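PDB 4OFQ: putative cell surface protein from Streptococcus pyogenes, which probably serves as a surface adhesin of the antigen I/II family, its C-terminal region being built from beta-sandwich domains and carrying a bound calcium ion. Local coordinates for residues V33-T38 and S189-H194; H245-Y250 and R318-D323. All coordinates share one frame; numbering follows the deposited sequence. Where two conformers were deposited one is given.

Contact 1 (33-38 with 189-194) lies near the middle of the elongated chain, where the C2 and C-terminal family regions meet; contact 2 (245-250 with 318-323) lies toward the far end of the C-terminal region. Their centres are 33 Å apart and their nearest atoms about 14 Å, and they come in series along the chain. One antiparallel four-stranded sheet links them: residues 189-194 lead into its edge strand 194-198, while contact 2 joins its other edge strand, 248-257, to the end of the neighbouring strand 310-318. Contact 1 holds the start of the connection between strands 177-188 and 194-198 against the loop after strand 32-33, at an apparent domain junction; contact 2 ties together loops and strand ends beyond it.

Contact 1. Residues V33-T38 and S189-H194; sequences VLPNST and SELTVH
The backbone N of S189 donates to V33 O at 3.3 Å, a long but fairly straight bond (163° at the hydrogen) and the one hydrogen bond between 33-38 and 189-194. Beyond it the contact is apolar and rests on L191, whose CB points at the opposite segment. CG stands anti to the carbonyl carbon (chi1 -50°), which brings it 4.0 Å from P35 CD. L191 has two conformers; in the one described here L191 and P35 meet tip to tip, CD1 lying 3.5 Å from P35 CD, a tight approach to be read with caution. Its other branch, CD2, lies 4.0 Å from L34 CD2, the two leucines crossing at about a right angle; this contact too belongs to the one conformer. L34 to S37 form a type I beta turn: S37 N bonds back to L34 O, and S37 OG accepts from L34 N at 2.8 Å.

V33 also bonds through its backbone to H187, continuing the parallel pairing of strand 32-33 with strand 177-188. N335 and V337 of strand 335-338 and W224 pack against L191, while N36 bonds to N333 and N335. The contact therefore sits where the chain leaves strand 177-188 for strand 194-198, at what appears to be the junction of two domains, with strand 335-338 packed alongside.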
ATOM      1  N   VAL A  33      -2.246   0.293  -4.196  1.00 12.97           N
ATOM      2  CA  VAL A  33      -1.433   0.802  -3.095  1.00 14.61           C
ATOM      3  C   VAL A  33      -0.009   0.304  -3.299  1.00 16.99           C
ATOM      4  O   VAL A  33       0.256  -0.437  -4.243  1.00 15.86           O
ATOM      5  CB  VAL A  33      -1.963   0.320  -1.723  1.00 13.04           C
ATOM      6  CG1 VAL A  33      -3.386   0.814  -1.507  1.00 12.84           C
ATOM      7  CG2 VAL A  33      -1.892  -1.231  -1.627  1.00 10.54           C
ATOM      8  N   LEU A  34       0.898   0.709  -2.412  1.00 10.80           N
ATOM      9  CA  LEU A  34       2.320   0.383  -2.515  1.00 10.89           C
ATOM     10  C   LEU A  34       2.723  -0.582  -1.390  1.00 12.65           C
ATOM     11  O   LEU A  34       2.008  -0.693  -0.392  1.00 14.10           O
ATOM     12  CB  LEU A  34       3.145   1.683  -2.453  1.00 14.02           C
ATOM     13  CG  LEU A  34       2.830   2.659  -3.593  1.00 15.27           C
ATOM     14  CD1 LEU A  34       3.540   3.996  -3.400  1.00 16.82           C
ATOM     15  CD2 LEU A  34       3.243   2.029  -4.917  1.00 13.29           C
ATOM     16  N   PRO A  35       3.855  -1.300  -1.554  1.00 11.44           N
ATOM     17  CA  PRO A  35       4.287  -2.290  -0.559  1.00 14.22           C
ATOM     18  C   PRO A  35       4.375  -1.738   0.880  1.00 11.52           C
ATOM     19  O   PRO A  35       4.033  -2.424   1.859  1.00 11.98           O
ATOM     20  CB  PRO A  35       5.676  -2.676  -1.056  1.00 13.89           C
ATOM     21  CG  PRO A  35       5.586  -2.540  -2.544  1.00 14.27           C
ATOM     22  CD  PRO A  35       4.684  -1.354  -2.775  1.00 11.30           C
ATOM     23  N   ASN A  36       4.850  -0.506   1.008  1.00 11.40           N
ATOM     24  CA  ASN A  36       5.002   0.101   2.328  1.00 13.41           C
ATOM     25  C   ASN A  36       3.786   0.912   2.786  1.00  9.33           C
ATOM     26  O   ASN A  36       3.871   1.634   3.776  1.00 11.06           O
ATOM     27  CB  ASN A  36       6.294   0.946   2.391  1.00 11.04           C
ATOM     28  CG  ASN A  36       6.225   2.215   1.527  1.00 10.52           C
ATOM     29  OD1 ASN A  36       5.174   2.560   0.974  1.00 10.22           O
ATOM     30  ND2 ASN A  36       7.353   2.921   1.422  1.00 11.59           N
ATOM     31  N   SER A  37       2.674   0.823   2.053  1.00 10.75           N
ATOM     32  CA  SER A  37       1.453   1.576   2.398  1.00  9.19           C
ATOM     33  C   SER A  37       0.868   1.155   3.742  1.00 12.51           C
ATOM     34  O   SER A  37       0.963  -0.008   4.136  1.00 14.74           O
ATOM     35  CB  SER A  37       0.366   1.408   1.319  1.00  9.40           C
ATOM     36  OG  SER A  37       0.773   1.982   0.077  1.00 19.27           O
ATOM     37  N   THR A  38       0.272   2.111   4.443  1.00  8.76           N
ATOM     38  CA  THR A  38      -0.518   1.802   5.631  1.00  9.95           C
ATOM     39  C   THR A  38      -1.944   1.766   5.152  1.00 11.80           C
ATOM     40  O   THR A  38      -2.387   2.709   4.509  1.00 11.90           O
ATOM     41  CB  THR A  38      -0.383   2.906   6.694  1.00  8.63           C
ATOM     42  OG1 THR A  38       0.991   3.014   7.093  1.00 11.71           O
ATOM     43  CG2 THR A  38      -1.252   2.587   7.921  1.00  8.44           C
ATOM     44  N   SER A 189       0.434  -2.946  -6.380  1.00 18.10           N
ATOM     45  CA  SER A 189       1.246  -2.783  -7.571  1.00 25.94           C
ATOM     46  C   SER A 189       2.556  -3.542  -7.410  1.00 22.26           C
ATOM     47  O   SER A 189       3.177  -3.494  -6.349  1.00 23.14           O
ATOM     48  CB  SER A 189       1.533  -1.302  -7.813  1.00 28.27           C
ATOM     49  OG  SER A 189       0.391  -0.656  -8.329  1.00 28.74           O
ATOM     50  N   GLU A 190       2.951  -4.277  -8.440  1.00 25.72           N
ATOM     51  CA  GLU A 190       4.257  -4.908  -8.419  1.00 26.81           C
ATOM     52  C   GLU A 190       5.242  -3.904  -8.980  1.00 21.98           C
ATOM     53  O   GLU A 190       5.126  -3.486 -10.132  1.00 18.93           O
ATOM     54  CB  GLU A 190       4.282  -6.190  -9.238  1.00 38.07           C
ATOM     55  CG  GLU A 190       5.629  -6.894  -9.181  1.00 48.54           C
ATOM     56  CD  GLU A 190       5.644  -8.194  -9.957  1.00 57.70           C
ATOM     57  OE1 GLU A 190       4.550  -8.702 -10.281  1.00 63.76           O
ATOM     58  OE2 GLU A 190       6.750  -8.701 -10.247  1.00 55.18           O
ATOM     59  N   LEU A 191       6.206  -3.522  -8.147  0.50 18.07           N
ATOM     60  CA  LEU A 191       7.207  -2.527  -8.500  0.50 18.72           C
ATOM     61  C   LEU A 191       8.403  -3.200  -9.151  0.50 14.72           C
ATOM     62  O   LEU A 191       8.996  -4.100  -8.564  0.50 18.37           O
ATOM     63  CB  LEU A 191       7.681  -1.800  -7.237  0.50 15.05           C
ATOM     64  CG  LEU A 191       6.578  -1.264  -6.333  0.50 19.44           C
ATOM     65  CD1 LEU A 191       7.174  -0.598  -5.097  0.50 15.95           C
ATOM     66  CD2 LEU A 191       5.707  -0.289  -7.112  0.50 21.96           C
ATOM     67  N   THR A 192       8.758  -2.763 -10.360  1.00 16.16           N
ATOM     68  CA  THR A 192       9.985  -3.232 -11.009  1.00 17.81           C
ATOM     69  C   THR A 192      10.629  -2.054 -11.745  1.00 12.75           C
ATOM     70  O   THR A 192       9.936  -1.152 -12.224  1.00 13.62           O
ATOM     71  CB  THR A 192       9.743  -4.416 -12.006  1.00 19.31           C
ATOM     72  OG1 THR A 192       9.045  -3.947 -13.160  1.00 23.57           O
ATOM     73  CG2 THR A 192       8.948  -5.548 -11.374  1.00 23.52           C
ATOM     74  N   VAL A 193      11.954  -2.042 -11.807  1.00  9.09           N
ATOM     75  CA  VAL A 193      12.657  -1.076 -12.650  1.00 10.02           C
ATOM     76  C   VAL A 193      13.760  -1.806 -13.405  1.00 14.07           C
ATOM     77  O   VAL A 193      14.163  -2.900 -13.015  1.00 10.99           O
ATOM     78  CB  VAL A 193      13.264   0.105 -11.842  1.00 11.72           C
ATOM     79  CG1 VAL A 193      12.138   1.005 -11.287  1.00 11.03           C
ATOM     80  CG2 VAL A 193      14.154  -0.411 -10.726  1.00 12.04           C
ATOM     81  N   HIS A 194      14.240  -1.206 -14.486  0.50 11.70           N
ATOM     82  CA  HIS A 194      15.239  -1.861 -15.317  0.50 11.07           C
ATOM     83  C   HIS A 194      16.388  -0.924 -15.649  0.50 11.90           C
ATOM     84  O   HIS A 194      16.205   0.291 -15.791  0.50  8.31           O
ATOM     85  CB  HIS A 194      14.600  -2.402 -16.599  0.50 13.38           C
ATOM     86  CG  HIS A 194      13.508  -3.396 -16.351  0.50 19.02           C
ATOM     87  ND1 HIS A 194      12.194  -3.027 -16.168  0.50 24.04           N
ATOM     88  CD2 HIS A 194      13.540  -4.745 -16.238  0.50 18.93           C
ATOM     89  CE1 HIS A 194      11.460  -4.106 -15.959  0.50 20.25           C
ATOM     90  NE2 HIS A 194      12.254  -5.162 -15.997  0.50 21.28           N
TER

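Contact 2. Residues H245-Y250 and R318-D323; sequences HTHDLY and RIKAGD
D248 and R318 face each other as an antiparallel non-hydrogen-bonded pair, where edge strand 248-257 of a beta-sandwich sheet meets the end of strand 310-318. Their buried salt bridge is the heart of the tight part. R318, bent at chi2 and chi3, presents its guanidinium side-on, and NE and NH2 both reach D248 OD1, at 2.9 and 2.8 Å; the carboxylate and guanidinium planes are nearly coplanar, 28° apart. NH2 meets the syn lone pair of OD1, while NE comes in nearly along its C-O axis. The second carboxylate oxygen bonds Y219 OH, and R318 NH1 bonds T344 and T346, so both charged groups have further partners. Next to them I319 N donates almost straight to H247 O, 2.9 Å away. Over the H247 ring the K320 chain forms a CH-pi contact, CD lying 4.0 Å from the ring centroid; the lysine's backbone N and O are buried without a polar partner.

The outer side is looser: L249 CB and I319 CG2 meet at 3.8 Å between two exposed residues, and K320 leads its amine away. T246 OG1 and H247 ND1 share a hydrogen bond, while H247 NE2 makes a weak, strongly bent one to A321 O, 2.9 Å long with 124° at the hydrogen.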
ATOM      1  N   HIS A 245      32.962   4.288 -10.134  1.00 12.51           N
ATOM      2  CA  HIS A 245      33.738   5.453 -10.560  1.00 17.82           C
ATOM      3  C   HIS A 245      35.247   5.225 -10.728  1.00 18.31           C
ATOM      4  O   HIS A 245      35.956   6.103 -11.213  1.00 17.84           O
ATOM      5  CB  HIS A 245      33.450   6.676  -9.670  1.00 21.29           C
ATOM      6  CG  HIS A 245      33.938   6.538  -8.263  1.00 20.23           C
ATOM      7  ND1 HIS A 245      33.879   5.349  -7.565  1.00 17.96           N
ATOM      8  CD2 HIS A 245      34.503   7.439  -7.425  1.00 23.11           C
ATOM      9  CE1 HIS A 245      34.389   5.525  -6.359  1.00 25.09           C
ATOM     10  NE2 HIS A 245      34.768   6.785  -6.245  1.00 21.53           N
ATOM     11  N   THR A 246      35.741   4.051 -10.347  1.00 14.53           N
ATOM     12  CA  THR A 246      37.099   3.661 -10.718  1.00 16.71           C
ATOM     13  C   THR A 246      37.218   3.485 -12.239  1.00 14.74           C
ATOM     14  O   THR A 246      38.304   3.639 -12.805  1.00 15.61           O
ATOM     15  CB  THR A 246      37.502   2.340 -10.059  1.00 18.72           C
ATOM     16  OG1 THR A 246      36.463   1.373 -10.266  1.00 14.09           O
ATOM     17  CG2 THR A 246      37.709   2.522  -8.560  1.00 19.32           C
ATOM     18  N   HIS A 247      36.105   3.148 -12.890  1.00 13.41           N
ATOM     19  CA  HIS A 247      36.114   2.821 -14.321  1.00 17.76           C
ATOM     20  C   HIS A 247      35.199   3.706 -15.172  1.00 15.81           C
ATOM     21  O   HIS A 247      35.415   3.870 -16.379  1.00 13.70           O
ATOM     22  CB  HIS A 247      35.706   1.358 -14.528  1.00 12.60           C
ATOM     23  CG  HIS A 247      36.702   0.368 -14.014  1.00 14.33           C
ATOM     24  ND1 HIS A 247      36.901   0.143 -12.668  1.00 13.11           N
ATOM     25  CD2 HIS A 247      37.554  -0.462 -14.665  1.00 13.01           C
ATOM     26  CE1 HIS A 247      37.838  -0.777 -12.510  1.00 15.56           C
ATOM     27  NE2 HIS A 247      38.245  -1.167 -13.706  1.00 14.26           N
ATOM     28  N   ASP A 248      34.163   4.249 -14.550  1.00 16.06           N
ATOM     29  CA  ASP A 248      33.171   5.063 -15.259  1.00 15.49           C
ATOM     30  C   ASP A 248      33.271   6.488 -14.748  1.00 17.11           C
ATOM     31  O   ASP A 248      33.106   6.742 -13.555  1.00 18.36           O
ATOM     32  CB  ASP A 248      31.750   4.573 -14.992  1.00 13.82           C
ATOM     33  CG  ASP A 248      31.337   3.389 -15.859  1.00 15.58           C
ATOM     34  OD1 ASP A 248      32.034   3.067 -16.842  1.00 14.02           O
ATOM     35  OD2 ASP A 248      30.291   2.776 -15.536  1.00 13.59           O
ATOM     36  N   LEU A 249      33.544   7.424 -15.643  1.00 13.27           N
ATOM     37  CA  LEU A 249      33.630   8.817 -15.231  1.00 17.84           C
ATOM     38  C   LEU A 249      32.379   9.567 -15.697  1.00 19.18           C
ATOM     39  O   LEU A 249      32.190   9.789 -16.895  1.00 19.98           O
ATOM     40  CB  LEU A 249      34.904   9.451 -15.793  1.00 17.18           C
ATOM     41  CG  LEU A 249      35.121  10.954 -15.592  1.00 25.72           C
ATOM     42  CD1 LEU A 249      35.417  11.283 -14.138  1.00 31.21           C
ATOM     43  CD2 LEU A 249      36.232  11.434 -16.498  1.00 28.26           C
ATOM     44  N   TYR A 250      31.526   9.932 -14.741  1.00 14.53           N
ATOM     45  CA  TYR A 250      30.298  10.686 -15.009  1.00 17.64           C
ATOM     46  C   TYR A 250      30.533  11.916 -15.886  1.00 17.96           C
ATOM     47  O   TYR A 250      31.446  12.708 -15.635  1.00 17.54           O
ATOM     48  CB  TYR A 250      29.632  11.104 -13.690  1.00 21.09           C
ATOM     49  CG  TYR A 250      28.363  11.917 -13.844  1.00 20.14           C
ATOM     50  CD1 TYR A 250      27.135  11.302 -14.029  1.00 18.24           C
ATOM     51  CD2 TYR A 250      28.392  13.302 -13.776  1.00 22.10           C
ATOM     52  CE1 TYR A 250      25.968  12.051 -14.166  1.00 18.26           C
ATOM     53  CE2 TYR A 250      27.231  14.059 -13.908  1.00 14.85           C
ATOM     54  CZ  TYR A 250      26.029  13.427 -14.099  1.00 13.52           C
ATOM     55  OH  TYR A 250      24.889  14.184 -14.227  1.00 15.47           O
ATOM     56  N   ARG A 318      34.568   5.801 -20.231  1.00 14.04           N
ATOM     57  CA  ARG A 318      35.224   4.613 -19.710  1.00 13.66           C
ATOM     58  C   ARG A 318      36.710   4.911 -19.600  1.00 15.61           C
ATOM     59  O   ARG A 318      37.390   5.140 -20.606  1.00 16.00           O
ATOM     60  CB  ARG A 318      34.965   3.401 -20.612  1.00 16.27           C
ATOM     61  CG  ARG A 318      35.755   2.141 -20.230  1.00 13.99           C
ATOM     62  CD  ARG A 318      35.364   1.591 -18.856  1.00 11.87           C
ATOM     63  NE  ARG A 318      33.934   1.674 -18.568  1.00 10.91           N
ATOM     64  CZ  ARG A 318      33.026   0.776 -18.944  1.00 12.94           C
ATOM     65  NH1 ARG A 318      33.379  -0.297 -19.649  1.00 10.38           N
ATOM     66  NH2 ARG A 318      31.754   0.956 -18.608  1.00 10.55           N
ATOM     67  N   ILE A 319      37.210   4.926 -18.371  1.00 15.94           N
ATOM     68  CA  ILE A 319      38.552   5.447 -18.123  1.00 21.93           C
ATOM     69  C   ILE A 319      39.593   4.400 -17.726  1.00 16.43           C
ATOM     70  O   ILE A 319      40.771   4.718 -17.633  1.00 21.31           O
ATOM     71  CB  ILE A 319      38.543   6.574 -17.060  1.00 21.93           C
ATOM     72  CG1 ILE A 319      37.875   6.099 -15.766  1.00 20.36           C
ATOM     73  CG2 ILE A 319      37.837   7.807 -17.601  1.00 22.79           C
ATOM     74  CD1 ILE A 319      38.283   6.894 -14.538  1.00 25.84           C
ATOM     75  N   LYS A 320      39.169   3.160 -17.500  1.00 15.38           N
ATOM     76  CA  LYS A 320      40.091   2.126 -17.020  1.00 21.70           C
ATOM     77  C   LYS A 320      39.681   0.738 -17.512  1.00 16.92           C
ATOM     78  O   LYS A 320      38.504   0.468 -17.704  1.00 15.69           O
ATOM     79  CB  LYS A 320      40.130   2.157 -15.490  1.00 24.11           C
ATOM     80  CG  LYS A 320      41.155   1.249 -14.831  1.00 24.90           C
ATOM     81  CD  LYS A 320      41.077   1.375 -13.310  1.00 31.78           C
ATOM     82  CE  LYS A 320      41.798   0.231 -12.613  1.00 36.10           C
ATOM     83  NZ  LYS A 320      43.246   0.178 -12.945  1.00 42.77           N
ATOM     84  N   ALA A 321      40.655  -0.141 -17.729  1.00 20.64           N
ATOM     85  CA  ALA A 321      40.346  -1.509 -18.141  1.00 15.72           C
ATOM     86  C   ALA A 321      39.790  -2.318 -16.967  1.00 20.02           C
ATOM     87  O   ALA A 321      40.080  -2.021 -15.804  1.00 14.69           O
ATOM     88  CB  ALA A 321      41.603  -2.184 -18.717  1.00 15.96           C
ATOM     89  N   GLY A 322      39.000  -3.342 -17.280  1.00 14.99           N
ATOM     90  CA  GLY A 322      38.452  -4.244 -16.275  1.00 13.20           C
ATOM     91  C   GLY A 322      36.980  -4.529 -16.543  1.00 12.14           C
ATOM     92  O   GLY A 322      36.466  -4.127 -17.574  1.00 11.78           O
ATOM     93  N   ASP A 323      36.306  -5.229 -15.624  1.00 11.81           N
ATOM     94  CA  ASP A 323      34.866  -5.466 -15.751  1.00 13.33           C
ATOM     95  C   ASP A 323      34.176  -4.321 -15.028  1.00 11.77           C
ATOM     96  O   ASP A 323      34.654  -3.871 -13.990  1.00 10.81           O
ATOM     97  CB  ASP A 323      34.469  -6.803 -15.105  1.00 11.06           C
ATOM     98  CG  ASP A 323      33.380  -7.549 -15.891  1.00 11.04           C
ATOM     99  OD1 ASP A 323      33.455  -7.572 -17.136  1.00 10.77           O
ATOM    100  OD2 ASP A 323      32.459  -8.133 -15.257  1.00 13.73           O
TER